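Caspase Nc subunit 1 (Drosophila melanogaster, PDB 2FP3) is an initiator caspase, a cysteine endopeptidase that starts the caspase cascade carrying out apoptosis, including steroid-driven cell death during insect metamorphosis. Local coordinates at residues A[172-184]-A[229-241]. The protein carries 2 engineered substitutions. Residues are numbered along the deposited sequence; the frame is centred on the assembly and turned at random.
Sequences LVNKPKVLMFPFA and SLADTLVCYANTP. Engineered in segment 172-184: Ala184 (natural residue Cys).
Strands 177-181 and 233-237 pair in parallel, from Lys177 beside Thr233 to Met180 beside Cys236, inside the caspase sheet. Strand 130-139 continues the sheet beyond the first and strand 297-301 beyond the second. Five backbone hydrogen bonds lace the pair, running from Lys177 N to Asp232 O (2.8 Å) as far as Phe181 N to Cys236 O (2.9 Å). At the N-terminal end of both strands the Lys177 chain, bent at chi3 and chi4 (-74° and -66°), folds across Thr233 and brings NZ to Ala231 O (3.1 Å) and Leu172 O (3.0 Å). Ala231 O is gripped from opposite faces of its plane, by this ammonium and by Thr233 OG1 at 2.6 Å. One water joins Asp232 OD1 to Asn174 ND2, and OD1 also takes a hydrogen bond from Tyr53 OH. On the face bearing Leu179 and Phe181, Leu179 CD1 rests on Thr233 CG2 (3.9 Å), and Val235 CG1 meets the ring edge of Phe181 at CE1 (3.8 Å). On the other face Met180 turns at chi3 (84°), placing CE against Cys236 CB (3.8 Å); helices 251-266 and 272-284 cover this side. In the loop that follows strand 177-181, Ala184, engineered from the inferred catalytic cysteine, lies obliquely to the Tyr237 ring. Such a parallel strand pair, with the nucleophile position in the loop after the first strand, is characteristic of the caspase fold.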
ATOM      1  N   LEU A 172       6.849  -4.867 -13.951  1.00 43.40           N
ATOM      2  CA  LEU A 172       7.004  -3.719 -13.060  1.00 43.24           C
ATOM      3  C   LEU A 172       8.384  -3.064 -13.080  1.00 45.79           C
ATOM      4  O   LEU A 172       8.647  -2.117 -12.331  1.00 47.05           O
ATOM      5  CB  LEU A 172       6.622  -4.112 -11.630  1.00 40.40           C
ATOM      6  CG  LEU A 172       5.138  -4.463 -11.444  1.00 36.25           C
ATOM      7  CD1 LEU A 172       4.900  -4.924 -10.022  1.00 37.01           C
ATOM      8  CD2 LEU A 172       4.279  -3.258 -11.749  1.00 32.89           C
ATOM      9  N   VAL A 173       9.261  -3.562 -13.950  1.00 46.15           N
ATOM     10  CA  VAL A 173      10.600  -3.005 -14.088  1.00 42.53           C
ATOM     11  C   VAL A 173      10.471  -1.522 -14.464  1.00 43.55           C
ATOM     12  O   VAL A 173       9.760  -1.171 -15.409  1.00 44.56           O
ATOM     13  CB  VAL A 173      11.383  -3.765 -15.171  1.00 43.82           C
ATOM     14  CG1 VAL A 173      12.722  -3.101 -15.420  1.00 38.86           C
ATOM     15  CG2 VAL A 173      11.578  -5.223 -14.736  1.00 37.75           C
ATOM     16  N   ASN A 174      11.139  -0.659 -13.702  1.00 44.00           N
ATOM     17  CA  ASN A 174      11.097   0.784 -13.930  1.00 42.26           C
ATOM     18  C   ASN A 174       9.725   1.404 -13.719  1.00 41.53           C
ATOM     19  O   ASN A 174       9.433   2.476 -14.243  1.00 38.59           O
ATOM     20  CB  ASN A 174      11.586   1.128 -15.332  1.00 44.30           C
ATOM     21  CG  ASN A 174      13.054   0.825 -15.516  1.00 49.24           C
ATOM     22  OD1 ASN A 174      13.428   0.020 -16.368  1.00 54.27           O
ATOM     23  ND2 ASN A 174      13.896   1.461 -14.709  1.00 48.10           N
ATOM     24  N   LYS A 175       8.871   0.716 -12.972  1.00 39.17           N
ATOM     25  CA  LYS A 175       7.547   1.247 -12.675  1.00 39.60           C
ATOM     26  C   LYS A 175       7.457   1.487 -11.175  1.00 38.95           C
ATOM     27  O   LYS A 175       8.077   0.788 -10.383  1.00 39.93           O
ATOM     28  CB  LYS A 175       6.446   0.264 -13.091  1.00 39.71           C
ATOM     29  CG  LYS A 175       6.181   0.193 -14.579  1.00 39.60           C
ATOM     30  CD  LYS A 175       4.991  -0.712 -14.865  1.00 39.06           C
ATOM     31  CE  LYS A 175       4.779  -0.931 -16.355  1.00 36.98           C
ATOM     32  NZ  LYS A 175       3.592  -1.787 -16.590  1.00 34.91           N
ATOM     33  N   PRO A 176       6.677   2.480 -10.767  1.00 39.59           N
ATOM     34  CA  PRO A 176       6.515   2.794  -9.341  1.00 37.21           C
ATOM     35  C   PRO A 176       5.828   1.646  -8.599  1.00 35.63           C
ATOM     36  O   PRO A 176       4.720   1.245  -8.971  1.00 33.37           O
ATOM     37  CB  PRO A 176       5.631   4.040  -9.346  1.00 38.40           C
ATOM     38  CG  PRO A 176       5.688   4.559 -10.763  1.00 40.00           C
ATOM     39  CD  PRO A 176       5.868   3.361 -11.622  1.00 39.46           C
ATOM     40  N   LYS A 177       6.475   1.122  -7.559  1.00 32.86           N
ATOM     41  CA  LYS A 177       5.889   0.037  -6.757  1.00 33.30           C
ATOM     42  C   LYS A 177       5.785   0.449  -5.281  1.00 33.31           C
ATOM     43  O   LYS A 177       6.795   0.766  -4.637  1.00 33.51           O
ATOM     44  CB  LYS A 177       6.722  -1.244  -6.889  1.00 34.11           C
ATOM     45  CG  LYS A 177       6.791  -1.794  -8.314  1.00 35.14           C
ATOM     46  CD  LYS A 177       7.622  -3.063  -8.390  1.00 32.55           C
ATOM     47  CE  LYS A 177       9.094  -2.761  -8.270  1.00 34.05           C
ATOM     48  NZ  LYS A 177       9.539  -1.986  -9.452  1.00 32.66           N
ATOM     49  N   VAL A 178       4.565   0.447  -4.754  1.00 32.51           N
ATOM     50  CA  VAL A 178       4.325   0.836  -3.370  1.00 31.91           C
ATOM     51  C   VAL A 178       3.772  -0.350  -2.606  1.00 30.29           C
ATOM     52  O   VAL A 178       2.631  -0.747  -2.823  1.00 31.65           O
ATOM     53  CB  VAL A 178       3.304   2.011  -3.289  1.00 32.88           C
ATOM     54  CG1 VAL A 178       3.187   2.525  -1.846  1.00 31.44           C
ATOM     55  CG2 VAL A 178       3.740   3.148  -4.219  1.00 32.31           C
ATOM     56  N   LEU A 179       4.587  -0.917  -1.721  1.00 32.23           N
ATOM     57  CA  LEU A 179       4.186  -2.074  -0.925  1.00 32.88           C
ATOM     58  C   LEU A 179       3.884  -1.588   0.490  1.00 35.68           C
ATOM     59  O   LEU A 179       4.770  -1.090   1.178  1.00 35.33           O
ATOM     60  CB  LEU A 179       5.314  -3.107  -0.915  1.00 31.20           C
ATOM     61  CG  LEU A 179       5.922  -3.450  -2.285  1.00 33.06           C
ATOM     62  CD1 LEU A 179       7.088  -4.414  -2.111  1.00 32.12           C
ATOM     63  CD2 LEU A 179       4.867  -4.056  -3.197  1.00 27.74           C
ATOM     64  N   MET A 180       2.634  -1.732   0.921  1.00 38.94           N
ATOM     65  CA  MET A 180       2.221  -1.254   2.240  1.00 44.67           C
ATOM     66  C   MET A 180       1.772  -2.320   3.230  1.00 43.47           C
ATOM     67  O   MET A 180       0.869  -3.105   2.945  1.00 42.68           O
ATOM     68  CB  MET A 180       1.089  -0.235   2.095  1.00 48.70           C
ATOM     69  CG  MET A 180       1.432   0.960   1.240  1.00 57.10           C
ATOM     70  SD  MET A 180       0.161   2.239   1.338  1.00 63.73           S
ATOM     71  CE  MET A 180       0.668   3.104   2.838  1.00 63.96           C
ATOM     72  N   PHE A 181       2.406  -2.321   4.398  1.00 43.86           N
ATOM     73  CA  PHE A 181       2.084  -3.259   5.468  1.00 45.85           C
ATOM     74  C   PHE A 181       1.778  -2.438   6.719  1.00 48.23           C
ATOM     75  O   PHE A 181       2.584  -2.370   7.639  1.00 46.91           O
ATOM     76  CB  PHE A 181       3.267  -4.175   5.742  1.00 42.41           C
ATOM     77  CG  PHE A 181       3.848  -4.786   4.513  1.00 43.65           C
ATOM     78  CD1 PHE A 181       4.815  -4.109   3.773  1.00 43.76           C
ATOM     79  CD2 PHE A 181       3.440  -6.042   4.089  1.00 42.61           C
ATOM     80  CE1 PHE A 181       5.371  -4.675   2.631  1.00 40.82           C
ATOM     81  CE2 PHE A 181       3.989  -6.614   2.946  1.00 43.66           C
ATOM     82  CZ  PHE A 181       4.957  -5.928   2.219  1.00 41.84           C
ATOM     83  N   PRO A 182       0.603  -1.798   6.759  1.00 49.51           N
ATOM     84  CA  PRO A 182       0.193  -0.969   7.896  1.00 57.13           C
ATOM     85  C   PRO A 182       0.172  -1.658   9.264  1.00 67.58           C
ATOM     86  O   PRO A 182       0.019  -1.006  10.296  1.00 69.96           O
ATOM     87  CB  PRO A 182      -1.180  -0.446   7.466  1.00 53.31           C
ATOM     88  CG  PRO A 182      -1.675  -1.504   6.517  1.00 49.15           C
ATOM     89  CD  PRO A 182      -0.449  -1.849   5.728  1.00 48.13           C
ATOM     90  N   PHE A 183       0.339  -2.973   9.278  1.00 78.51           N
ATOM     91  CA  PHE A 183       0.340  -3.705  10.531  1.00 89.05           C
ATOM     92  C   PHE A 183       1.593  -4.562  10.615  1.00 91.31           C
ATOM     93  O   PHE A 183       1.570  -5.753  10.298  1.00 88.30           O
ATOM     94  CB  PHE A 183      -0.907  -4.577  10.617  1.00102.89           C
ATOM     95  CG  PHE A 183      -2.190  -3.796  10.630  1.00120.19           C
ATOM     96  CD1 PHE A 183      -2.651  -3.211  11.804  1.00127.86           C
ATOM     97  CD2 PHE A 183      -2.934  -3.636   9.464  1.00127.56           C
ATOM     98  CE1 PHE A 183      -3.835  -2.477  11.819  1.00134.24           C
ATOM     99  CE2 PHE A 183      -4.118  -2.903   9.468  1.00133.94           C
ATOM    100  CZ  PHE A 183      -4.570  -2.322  10.648  1.00135.84           C
ATOM    101  N   ALA A 184       2.691  -3.940  11.036  1.00 85.63           N
ATOM    102  CA  ALA A 184       3.968  -4.633  11.159  1.00 88.30           C
ATOM    103  C   ALA A 184       4.453  -4.662  12.608  1.00 94.72           C
ATOM    104  O   ALA A 184       3.710  -4.329  13.534  1.00104.64           O
ATOM    105  CB  ALA A 184       5.011  -3.963  10.266  1.00 67.92           C
ATOM    106  N   SER A 229      18.539  -6.767  -5.575  1.00121.49           N
ATOM    107  CA  SER A 229      17.757  -5.784  -4.835  1.00101.01           C
ATOM    108  C   SER A 229      16.576  -5.237  -5.634  1.00 88.54           C
ATOM    109  O   SER A 229      16.456  -5.477  -6.837  1.00 93.35           O
ATOM    110  CB  SER A 229      18.669  -4.628  -4.415  1.00 99.36           C
ATOM    111  OG  SER A 229      17.921  -3.543  -3.901  1.00 94.22           O
ATOM    112  N   LEU A 230      15.707  -4.497  -4.952  1.00 74.35           N
ATOM    113  CA  LEU A 230      14.533  -3.899  -5.577  1.00 55.39           C
ATOM    114  C   LEU A 230      14.846  -2.513  -6.122  1.00 45.65           C
ATOM    115  O   LEU A 230      15.827  -1.883  -5.742  1.00 42.42           O
ATOM    116  CB  LEU A 230      13.393  -3.792  -4.564  1.00 49.85           C
ATOM    117  CG  LEU A 230      12.896  -5.126  -4.007  1.00 51.11           C
ATOM    118  CD1 LEU A 230      11.922  -4.900  -2.865  1.00 50.12           C
ATOM    119  CD2 LEU A 230      12.231  -5.908  -5.131  1.00 52.00           C
ATOM    120  N   ALA A 231      14.009  -2.042  -7.032  1.00 38.07           N
ATOM    121  CA  ALA A 231      14.196  -0.717  -7.596  1.00 36.64           C
ATOM    122  C   ALA A 231      12.828  -0.101  -7.686  1.00 36.03           C
ATOM    123  O   ALA A 231      11.827  -0.817  -7.644  1.00 35.12           O
ATOM    124  CB  ALA A 231      14.824  -0.803  -8.977  1.00 34.08           C
ATOM    125  N   ASP A 232      12.784   1.226  -7.777  1.00 34.69           N
ATOM    126  CA  ASP A 232      11.522   1.937  -7.893  1.00 36.92           C
ATOM    127  C   ASP A 232      10.480   1.400  -6.904  1.00 35.18           C
ATOM    128  O   ASP A 232       9.304   1.224  -7.246  1.00 34.53           O
ATOM    129  CB  ASP A 232      11.022   1.786  -9.321  1.00 38.50           C
ATOM    130  CG  ASP A 232      12.056   2.227 -10.335  1.00 40.74           C
ATOM    131  OD1 ASP A 232      12.236   3.448 -10.511  1.00 39.91           O
ATOM    132  OD2 ASP A 232      12.701   1.355 -10.944  1.00 43.70           O
ATOM    133  N   THR A 233      10.904   1.155  -5.673  1.00 33.49           N
ATOM    134  CA  THR A 233       9.979   0.613  -4.703  1.00 35.90           C
ATOM    135  C   THR A 233       9.958   1.331  -3.361  1.00 36.92           C
ATOM    136  O   THR A 233      10.985   1.768  -2.855  1.00 36.94           O
ATOM    137  CB  THR A 233      10.288  -0.879  -4.448  1.00 34.39           C
ATOM    138  OG1 THR A 233      10.309  -1.586  -5.694  1.00 33.89           O
ATOM    139  CG2 THR A 233       9.242  -1.495  -3.535  1.00 33.32           C
ATOM    140  N   LEU A 234       8.764   1.456  -2.800  1.00 37.32           N
ATOM    141  CA  LEU A 234       8.589   2.047  -1.485  1.00 38.65           C
ATOM    142  C   LEU A 234       7.932   0.980  -0.613  1.00 39.49           C
ATOM    143  O   LEU A 234       6.984   0.307  -1.050  1.00 41.27           O
ATOM    144  CB  LEU A 234       7.676   3.274  -1.534  1.00 38.23           C
ATOM    145  CG  LEU A 234       8.150   4.566  -2.214  1.00 37.33           C
ATOM    146  CD1 LEU A 234       7.038   5.607  -2.088  1.00 35.82           C
ATOM    147  CD2 LEU A 234       9.439   5.081  -1.568  1.00 31.37           C
ATOM    148  N   VAL A 235       8.456   0.800   0.599  1.00 39.70           N
ATOM    149  CA  VAL A 235       7.881  -0.151   1.539  1.00 36.94           C
ATOM    150  C   VAL A 235       7.436   0.692   2.717  1.00 39.39           C
ATOM    151  O   VAL A 235       8.253   1.294   3.413  1.00 39.37           O
ATOM    152  CB  VAL A 235       8.898  -1.209   1.999  1.00 36.77           C
ATOM    153  CG1 VAL A 235       8.246  -2.147   3.015  1.00 31.23           C
ATOM    154  CG2 VAL A 235       9.383  -2.010   0.798  1.00 31.56           C
ATOM    155  N   CYS A 236       6.125   0.745   2.925  1.00 42.01           N
ATOM    156  CA  CYS A 236       5.546   1.559   3.985  1.00 42.13           C
ATOM    157  C   CYS A 236       5.077   0.735   5.172  1.00 42.62           C
ATOM    158  O   CYS A 236       4.501  -0.342   5.006  1.00 46.47           O
ATOM    159  CB  CYS A 236       4.390   2.370   3.404  1.00 41.26           C
ATOM    160  SG  CYS A 236       4.843   3.141   1.831  1.00 41.78           S
ATOM    161  N   TYR A 237       5.331   1.256   6.365  1.00 50.44           N
ATOM    162  CA  TYR A 237       4.965   0.586   7.606  1.00 58.06           C
ATOM    163  C   TYR A 237       4.251   1.565   8.527  1.00 66.81           C
ATOM    164  O   TYR A 237       4.320   2.773   8.332  1.00 57.03           O
ATOM    165  CB  TYR A 237       6.211   0.115   8.353  1.00 55.44           C
ATOM    166  CG  TYR A 237       7.293  -0.525   7.522  1.00 60.72           C
ATOM    167  CD1 TYR A 237       7.188  -1.851   7.117  1.00 64.65           C
ATOM    168  CD2 TYR A 237       8.448   0.184   7.184  1.00 62.98           C
ATOM    169  CE1 TYR A 237       8.208  -2.468   6.401  1.00 67.22           C
ATOM    170  CE2 TYR A 237       9.475  -0.419   6.464  1.00 66.92           C
ATOM    171  CZ  TYR A 237       9.349  -1.752   6.075  1.00 68.15           C
ATOM    172  OH  TYR A 237      10.354  -2.384   5.370  1.00 69.44           O
ATOM    173  N   ALA A 238       3.579   1.030   9.541  1.00 78.67           N
ATOM    174  CA  ALA A 238       2.899   1.847  10.541  1.00101.37           C
ATOM    175  C   ALA A 238       3.689   1.571  11.820  1.00113.72           C
ATOM    176  O   ALA A 238       3.147   1.105  12.823  1.00122.68           O
ATOM    177  CB  ALA A 238       1.454   1.403  10.700  1.00101.03           C
ATOM    178  N   ASN A 239       4.985   1.862  11.751  1.00119.33           N
ATOM    179  CA  ASN A 239       5.937   1.635  12.834  1.00120.66           C
ATOM    180  C   ASN A 239       5.513   2.063  14.237  1.00133.42           C
ATOM    181  O   ASN A 239       5.718   3.205  14.650  1.00132.41           O
ATOM    182  CB  ASN A 239       7.267   2.297  12.476  1.00107.15           C
ATOM    183  CG  ASN A 239       8.450   1.572  13.068  1.00 96.77           C
ATOM    184  OD1 ASN A 239       8.619   0.368  12.869  1.00 90.68           O
ATOM    185  ND2 ASN A 239       9.286   2.302  13.790  1.00 90.49           N
ATOM    186  N   THR A 240       4.930   1.116  14.964  1.00135.47           N
ATOM    187  CA  THR A 240       4.478   1.317  16.335  1.00139.58           C
ATOM    188  C   THR A 240       4.249  -0.058  16.965  1.00143.77           C
ATOM    189  O   THR A 240       3.503  -0.884  16.434  1.00148.08           O
ATOM    190  CB  THR A 240       3.183   2.153  16.397  1.00142.09           C
ATOM    191  OG1 THR A 240       3.506   3.536  16.200  1.00137.07           O
ATOM    192  CG2 THR A 240       2.492   1.986  17.744  1.00136.78           C
ATOM    193  N   PRO A 241       4.877  -0.302  18.129  1.00139.67           N
ATOM    194  CA  PRO A 241       4.831  -1.533  18.920  1.00132.17           C
ATOM    195  C   PRO A 241       3.617  -1.252  19.741  1.00128.26           C
ATOM    196  O   PRO A 241       3.674  -1.401  20.996  1.00135.13           O
ATOM    197  CB  PRO A 241       6.018  -1.358  19.834  1.00133.13           C
ATOM    198  CG  PRO A 241       5.660   0.095  20.398  1.00131.09           C
ATOM    199  CD  PRO A 241       5.211   0.827  19.037  1.00133.70           C
TER
HETATM  200  O   HOH W   1      12.641   3.784 -13.170  1.00 50.04           O
HETATM  201  O   HOH W   2      11.770  -1.074 -11.413  1.00 53.92           O